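Local coordinates for KLLA0C04147p (Kluyveromyces lactis, PDB 5H2D), which binds ergosterol in its oxysterol-binding-related domain, the part of the longer protein described here, and probably transfers sterols between membranes, at residues A[60-64]-A[65-69]; A[41-44]-A[45-49]; A[323-326]-A[327-331]. All coordinates share one frame; numbering follows the deposited sequence.

In the fold
Contact 1 lies between the other two and touches both. Its centre is about 10 Å from that of contact 2 and about 17 Å from that of contact 3. The ring of F66 packs against the start of helix 45-49, with F66 CZ 3.5 Å from L45 CA. At the far end of segment 65-69, P69 CD meets F328 CD1 of contact 3 at 3.4 Å. Contacts 2 and 3 do not touch; their nearest atoms are about 10 Å apart. Ergosterol lies closest to contacts 1 and 2: the side chains of L62 and L45 are each about 4 Å from it. The side chain of L330 in contact 3 is about 10 Å from it.

Contact 1 (A[60-64]-A[65-69]); sequences MTLPV and SFNEP
P63 and F66 meet side by side, their side chains pointing the same way. P63 CG comes to the edge of the F66 ring, near its plane, 3.8 Å from F66 CD2. The backbone ties the same two residues together: F66 N donates to P63 O at 2.9 Å. The next bond follows the same pattern, from N67 N to V64 O at 3.0 Å. Two successive bonds between residues three apart make one short turn of 3-10 helix, centred on V64 and S65.

L62 comes directly before P63, where the turn starts. Its CB is 4.4 Å from F66 CB, an apolar contact. The carboxamide of N67 folds back over the turn, with CG beside its own backbone N (chi1 -69°). This puts N67 OD1 within reach of a bridging water. The water donates to L62 O at 2.6 Å and to N67 OD1 at 2.7 Å, and so bridges the residues at the two ends of the turn.

Within the turn, the S65 hydroxyl probably bonds P41 O. Beyond the turn, E68 forms salt bridges with R75 and R116. L62 reaches the bound ergosterol as part of its pocket. L62 and P63 pack on V48 and F66 packs on L45, all on helix 45-49. V64 and N67 touch M362 of helix 357-363. F66 and E68 make backbone hydrogen bonds with K119 of strand 119-121.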
loop_
_atom_site.group_PDB
_atom_site.type_symbol
_atom_site.label_atom_id
_atom_site.label_comp_id
_atom_site.label_asym_id
_atom_site.label_seq_id
_atom_site.Cartn_x
_atom_site.Cartn_y
_atom_site.Cartn_z
ATOM N N MET A 60 -0.794 21.685 -5.101
ATOM C CA MET A 60 -2.146 22.193 -5.249
ATOM C C MET A 60 -2.789 22.441 -3.895
ATOM O O MET A 60 -2.560 21.699 -2.937
ATOM C CB MET A 60 -3.010 21.210 -6.032
ATOM C CG MET A 60 -2.696 21.127 -7.504
ATOM S SD MET A 60 -3.768 19.889 -8.255
ATOM C CE MET A 60 -3.214 19.936 -9.959
ATOM N N THR A 61 -3.615 23.474 -3.835
ATOM C CA THR A 61 -4.524 23.683 -2.719
ATOM C C THR A 61 -5.920 23.266 -3.156
ATOM O O THR A 61 -6.416 23.725 -4.192
ATOM C CB THR A 61 -4.514 25.140 -2.259
ATOM O OG1 THR A 61 -4.195 25.992 -3.369
ATOM C CG2 THR A 61 -3.488 25.331 -1.156
ATOM N N LEU A 62 -6.538 22.385 -2.381
ATOM C CA LEU A 62 -7.803 21.799 -2.781
ATOM C C LEU A 62 -8.842 22.018 -1.698
ATOM O O LEU A 62 -8.511 22.069 -0.507
ATOM C CB LEU A 62 -7.651 20.294 -3.052
ATOM C CG LEU A 62 -6.625 19.954 -4.133
ATOM C CD1 LEU A 62 -6.215 18.497 -4.041
ATOM C CD2 LEU A 62 -7.182 20.255 -5.525
ATOM N N PRO A 63 -10.106 22.161 -2.081
ATOM C CA PRO A 63 -11.178 22.176 -1.084
ATOM C C PRO A 63 -11.287 20.819 -0.413
ATOM O O PRO A 63 -10.815 19.802 -0.925
ATOM C CB PRO A 63 -12.425 22.487 -1.911
ATOM C CG PRO A 63 -12.104 21.909 -3.261
ATOM C CD PRO A 63 -10.628 22.151 -3.459
ATOM N N VAL A 64 -11.921 20.813 0.762
ATOM C CA VAL A 64 -11.987 19.586 1.547
ATOM C C VAL A 64 -12.752 18.488 0.818
ATOM O O VAL A 64 -12.538 17.301 1.088
ATOM C CB VAL A 64 -12.599 19.868 2.934
ATOM C CG1 VAL A 64 -14.076 20.193 2.808
ATOM C CG2 VAL A 64 -12.380 18.675 3.848
ATOM N N SER A 65 -13.644 18.852 -0.105
ATOM C CA SER A 65 -14.329 17.862 -0.926
ATOM C C SER A 65 -13.357 16.965 -1.687
ATOM O O SER A 65 -13.727 15.852 -2.072
ATOM C CB SER A 65 -15.269 18.569 -1.914
ATOM O OG SER A 65 -16.252 19.313 -1.213
ATOM N N PHE A 66 -12.129 17.420 -1.925
ATOM C CA PHE A 66 -11.158 16.607 -2.651
ATOM C C PHE A 66 -9.979 16.223 -1.765
ATOM O O PHE A 66 -8.887 15.927 -2.270
ATOM C CB PHE A 66 -10.711 17.320 -3.934
ATOM C CG PHE A 66 -11.810 17.418 -4.943
ATOM C CD1 PHE A 66 -12.333 16.265 -5.517
ATOM C CD2 PHE A 66 -12.372 18.642 -5.266
ATOM C CE1 PHE A 66 -13.381 16.326 -6.415
ATOM C CE2 PHE A 66 -13.417 18.709 -6.171
ATOM C CZ PHE A 66 -13.919 17.551 -6.741
ATOM N N ASN A 67 -10.196 16.209 -0.454
ATOM C CA ASN A 67 -9.252 15.665 0.514
ATOM C C ASN A 67 -9.853 14.423 1.158
ATOM O O ASN A 67 -11.074 14.273 1.252
ATOM C CB ASN A 67 -8.924 16.676 1.616
ATOM C CG ASN A 67 -8.114 17.863 1.133
ATOM O OD1 ASN A 67 -8.187 18.937 1.722
ATOM N ND2 ASN A 67 -7.324 17.674 0.094
ATOM N N GLU A 68 -8.979 13.532 1.640
ATOM C CA GLU A 68 -9.405 12.351 2.371
ATOM C C GLU A 68 -8.641 12.280 3.690
ATOM O O GLU A 68 -7.435 12.510 3.699
ATOM C CB GLU A 68 -9.121 11.088 1.534
ATOM C CG GLU A 68 -9.595 9.801 2.155
ATOM C CD GLU A 68 -9.253 8.609 1.280
ATOM O OE1 GLU A 68 -8.235 7.932 1.539
ATOM O OE2 GLU A 68 -10.005 8.350 0.329
ATOM N N PRO A 69 -9.301 11.924 4.809
ATOM C CA PRO A 69 -8.604 11.894 6.107
ATOM C C PRO A 69 -7.804 10.626 6.327
ATOM O O PRO A 69 -7.839 10.024 7.401
ATOM C CB PRO A 69 -9.751 11.993 7.117
ATOM C CG PRO A 69 -10.860 11.261 6.422
ATOM C CD PRO A 69 -10.744 11.669 4.967
HETATM O O HOH W 1 -8.599 21.619 2.089
#

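Contact 2 (A[41-44]-A[45-49])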
loop_
_atom_site.group_PDB
_atom_site.type_symbol
_atom_site.label_atom_id
_atom_site.label_comp_id
_atom_site.label_asym_id
_atom_site.label_seq_id
_atom_site.Cartn_x
_atom_site.Cartn_y
_atom_site.Cartn_z
ATOM N N PRO A 41 -19.651 19.635 0.178
ATOM C CA PRO A 41 -20.337 19.873 -1.096
ATOM C C PRO A 41 -19.635 19.157 -2.240
ATOM O O PRO A 41 -18.423 18.920 -2.212
ATOM C CB PRO A 41 -20.271 21.395 -1.257
ATOM C CG PRO A 41 -19.103 21.812 -0.423
ATOM C CD PRO A 41 -19.082 20.867 0.745
ATOM N N SER A 42 -20.413 18.811 -3.259
ATOM C CA SER A 42 -19.876 18.117 -4.429
ATOM C C SER A 42 -19.420 19.146 -5.466
ATOM O O SER A 42 -20.002 19.301 -6.541
ATOM C CB SER A 42 -20.917 17.165 -5.000
ATOM O OG SER A 42 -22.147 17.847 -5.163
ATOM N N VAL A 43 -18.351 19.869 -5.109
ATOM C CA VAL A 43 -17.764 20.843 -6.025
ATOM C C VAL A 43 -17.207 20.131 -7.256
ATOM O O VAL A 43 -16.688 19.014 -7.175
ATOM C CB VAL A 43 -16.658 21.656 -5.327
ATOM C CG1 VAL A 43 -16.166 22.777 -6.245
ATOM C CG2 VAL A 43 -17.145 22.211 -3.991
ATOM N N SER A 44 -17.311 20.785 -8.412
ATOM C CA SER A 44 -16.815 20.191 -9.645
ATOM C C SER A 44 -15.285 20.153 -9.646
ATOM O O SER A 44 -14.632 21.159 -9.357
ATOM C CB SER A 44 -17.349 20.985 -10.842
ATOM O OG SER A 44 -16.370 21.212 -11.833
ATOM N N LEU A 45 -14.709 18.985 -9.950
ATOM C CA LEU A 45 -13.249 18.865 -9.944
ATOM C C LEU A 45 -12.618 19.763 -11.000
ATOM O O LEU A 45 -11.594 20.411 -10.748
ATOM C CB LEU A 45 -12.836 17.405 -10.167
ATOM C CG LEU A 45 -11.329 17.124 -10.075
ATOM C CD1 LEU A 45 -10.767 17.670 -8.771
ATOM C CD2 LEU A 45 -11.044 15.615 -10.186
ATOM N N TRP A 46 -13.207 19.800 -12.195
ATOM C CA TRP A 46 -12.703 20.702 -13.223
ATOM C C TRP A 46 -12.678 22.149 -12.737
ATOM O O TRP A 46 -11.694 22.863 -12.967
ATOM C CB TRP A 46 -13.542 20.562 -14.493
ATOM C CG TRP A 46 -13.163 21.589 -15.512
ATOM C CD1 TRP A 46 -13.894 22.684 -15.887
ATOM C CD2 TRP A 46 -11.938 21.651 -16.243
ATOM N NE1 TRP A 46 -13.204 23.405 -16.833
ATOM C CE2 TRP A 46 -12.002 22.792 -17.067
ATOM C CE3 TRP A 46 -10.800 20.845 -16.295
ATOM C CZ2 TRP A 46 -10.963 23.152 -17.924
ATOM C CZ3 TRP A 46 -9.773 21.201 -17.147
ATOM C CH2 TRP A 46 -9.866 22.340 -17.955
ATOM N N SER A 47 -13.741 22.608 -12.059
ATOM C CA SER A 47 -13.776 23.998 -11.604
ATOM C C SER A 47 -12.593 24.321 -10.710
ATOM O O SER A 47 -12.129 25.472 -10.680
ATOM C CB SER A 47 -15.093 24.305 -10.875
ATOM O OG SER A 47 -15.096 23.868 -9.523
ATOM N N VAL A 48 -12.085 23.315 -9.993
ATOM C CA VAL A 48 -10.951 23.488 -9.096
ATOM C C VAL A 48 -9.645 23.421 -9.872
ATOM O O VAL A 48 -8.769 24.285 -9.730
ATOM C CB VAL A 48 -11.002 22.412 -7.991
ATOM C CG1 VAL A 48 -9.731 22.443 -7.150
ATOM C CG2 VAL A 48 -12.234 22.587 -7.114
ATOM N N LEU A 49 -9.501 22.407 -10.724
ATOM C CA LEU A 49 -8.216 22.133 -11.353
ATOM C C LEU A 49 -7.932 23.010 -12.565
ATOM O O LEU A 49 -6.775 23.080 -12.984
ATOM C CB LEU A 49 -8.122 20.665 -11.770
ATOM C CG LEU A 49 -8.189 19.603 -10.660
ATOM C CD1 LEU A 49 -8.069 18.212 -11.260
ATOM C CD2 LEU A 49 -7.102 19.840 -9.615
#
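S44 and S47 grip each other by two hydrogen bonds at the start of helix 45-49. S44 is the N-cap, and its OG accepts from S47 N at 3.0 Å with an N-H angle of 161°. In return S47 OG donates to S44 O at 2.8 Å, lying 19° off the carbonyl plane. The S47 hydroxyl sits between its backbone N and its carbonyl carbon (chi1 81°), and this turns it back along the helix onto the oxygen. V48 N adds a weak bond to S44 O, with donor and acceptor 3.4 Å apart.

This serine pair is the tight part of the contact, and V43 CG1 lies against it, 3.6 Å from S47 OG. The valines form the apolar flank. V43 CG1 meets V48 CG2 at 4.0 Å, and the two side chains cross at about a right angle. This contact bridges the residue before the N-cap and the fourth residue of the helix, which makes it a hydrophobic staple. L45 is buried and touches ergosterol. The other side is looser. S44 is exposed, and W46 offers its CB to S44 OG at 3.9 Å while its indole leads away towards F173 and L214.

With an alanine in place of S47, S44 O would probably lose its hydroxyl donor, and a gap would open beside V43 CG1.

Cap and staple together probably hold the chain where it enters the helix: a hydroxyl oxygen meets an N-H of the first turn, where the helix end is likely to carry partial positive charge.

Contact 3 (A[323-326]-A[327-331])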
loop_
_atom_site.group_PDB
_atom_site.type_symbol
_atom_site.label_atom_id
_atom_site.label_comp_id
_atom_site.label_asym_id
_atom_site.label_seq_id
_atom_site.Cartn_x
_atom_site.Cartn_y
_atom_site.Cartn_z
ATOM N N ARG A 323 -18.402 -3.698 0.641
ATOM C CA ARG A 323 -18.000 -2.316 0.883
ATOM C C ARG A 323 -19.214 -1.521 1.333
ATOM O O ARG A 323 -19.968 -0.988 0.508
ATOM C CB ARG A 323 -17.373 -1.710 -0.365
ATOM C CG ARG A 323 -16.704 -0.393 -0.132
ATOM C CD ARG A 323 -15.729 -0.120 -1.259
ATOM N NE ARG A 323 -15.378 1.284 -1.287
ATOM C CZ ARG A 323 -14.552 1.841 -2.168
ATOM N NH1 ARG A 323 -13.955 1.116 -3.111
ATOM N NH2 ARG A 323 -14.318 3.135 -2.089
ATOM N N PRO A 324 -19.439 -1.431 2.643
ATOM C CA PRO A 324 -20.517 -0.574 3.141
ATOM C C PRO A 324 -20.225 0.882 2.829
ATOM O O PRO A 324 -19.095 1.263 2.512
ATOM C CB PRO A 324 -20.513 -0.828 4.656
ATOM C CG PRO A 324 -19.665 -2.052 4.866
ATOM C CD PRO A 324 -18.687 -2.080 3.727
ATOM N N GLU A 325 -21.274 1.698 2.920
ATOM C CA GLU A 325 -21.121 3.141 2.811
ATOM C C GLU A 325 -20.483 3.690 4.076
ATOM O O GLU A 325 -20.946 3.422 5.188
ATOM C CB GLU A 325 -22.477 3.803 2.582
ATOM C CG GLU A 325 -23.108 3.439 1.268
ATOM C CD GLU A 325 -22.352 3.990 0.072
ATOM O OE1 GLU A 325 -21.224 4.502 0.252
ATOM O OE2 GLU A 325 -22.891 3.911 -1.054
ATOM N N PHE A 326 -19.410 4.446 3.909
ATOM C CA PHE A 326 -18.742 5.138 4.998
ATOM C C PHE A 326 -18.489 6.576 4.549
ATOM O O PHE A 326 -18.377 6.844 3.357
ATOM C CB PHE A 326 -17.391 4.505 5.367
ATOM C CG PHE A 326 -17.500 3.208 6.104
ATOM C CD1 PHE A 326 -17.944 3.177 7.413
ATOM C CD2 PHE A 326 -17.113 2.030 5.506
ATOM C CE1 PHE A 326 -18.027 1.978 8.101
ATOM C CE2 PHE A 326 -17.187 0.836 6.179
ATOM C CZ PHE A 326 -17.649 0.805 7.479
ATOM N N PRO A 327 -18.365 7.493 5.501
ATOM C CA PRO A 327 -17.866 8.827 5.138
ATOM C C PRO A 327 -16.571 8.691 4.350
ATOM O O PRO A 327 -15.756 7.801 4.606
ATOM C CB PRO A 327 -17.639 9.499 6.498
ATOM C CG PRO A 327 -18.536 8.737 7.455
ATOM C CD PRO A 327 -18.535 7.324 6.950
ATOM N N PHE A 328 -16.395 9.563 3.361
ATOM C CA PHE A 328 -15.208 9.600 2.509
ATOM C C PHE A 328 -15.079 8.343 1.660
ATOM O O PHE A 328 -14.031 8.127 1.033
ATOM C CB PHE A 328 -13.930 9.808 3.334
ATOM C CG PHE A 328 -14.065 10.864 4.406
ATOM C CD1 PHE A 328 -13.975 12.202 4.085
ATOM C CD2 PHE A 328 -14.276 10.507 5.726
ATOM C CE1 PHE A 328 -14.104 13.164 5.061
ATOM C CE2 PHE A 328 -14.409 11.473 6.710
ATOM C CZ PHE A 328 -14.321 12.802 6.369
ATOM N N ASN A 329 -16.119 7.506 1.609
ATOM C CA ASN A 329 -16.126 6.305 0.777
ATOM C C ASN A 329 -15.019 5.338 1.167
ATOM O O ASN A 329 -14.515 4.578 0.334
ATOM C CB ASN A 329 -16.040 6.657 -0.712
ATOM C CG ASN A 329 -17.338 7.209 -1.248
ATOM O OD1 ASN A 329 -18.379 7.103 -0.600
ATOM N ND2 ASN A 329 -17.295 7.782 -2.440
ATOM N N LEU A 330 -14.630 5.345 2.436
ATOM C CA LEU A 330 -13.580 4.444 2.879
ATOM C C LEU A 330 -14.044 2.995 2.819
ATOM O O LEU A 330 -15.235 2.693 2.948
ATOM C CB LEU A 330 -13.160 4.777 4.304
ATOM C CG LEU A 330 -12.544 6.150 4.545
ATOM C CD1 LEU A 330 -12.012 6.203 5.970
ATOM C CD2 LEU A 330 -11.425 6.447 3.534
ATOM N N THR A 331 -13.087 2.094 2.624
ATOM C CA THR A 331 -13.335 0.665 2.778
ATOM C C THR A 331 -13.363 0.286 4.257
ATOM O O THR A 331 -12.885 1.019 5.121
ATOM C CB THR A 331 -12.246 -0.165 2.098
ATOM O OG1 THR A 331 -10.979 0.133 2.701
ATOM C CG2 THR A 331 -12.192 0.106 0.588
HETATM O O HOH W 2 -17.510 3.486 -0.908
HETATM O O HOH W 3 -17.618 3.286 1.755
#
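R323 stretches out to reach N329, with CG anti to the backbone N (chi1 -169°) and an extended chain from there to NE. Its NH2 then donates to N329 O at 2.8 Å. The donor lies in the carbonyl plane, while the oxygen is tilted 23° from the guanidinium plane. T331 CG2 covers one face of the guanidinium, towards its rim, and lies 3.9 Å from R323 NE. The ring of F326 turns to bring its edge to L330 O, with F326 CD2 3.2 Å away and the oxygen near the ring plane.

The chain reverses at residues 326-329. N329 N donates to F326 O at 2.9 Å and closes a type II beta turn. P327 takes its second position. F328 and N329 both have left-handed backbone angles.

A water fills the middle of the loop. It donates to P324 O at 2.6 Å and to L330 O at 2.7 Å, and accepts a weak bond from F326 N. R323 NH2 also bonds V114 O, N329 ND2 bonds K115 O, and T331 caps helix 332-337 through A334 N.

The loop is thus closed mostly through backbone oxygens. A cationic side chain satisfies one and a water links two more. The positive charge of R323 probably polarises the N329 carbonyl, though NH2 divides itself between this oxygen and V114 O.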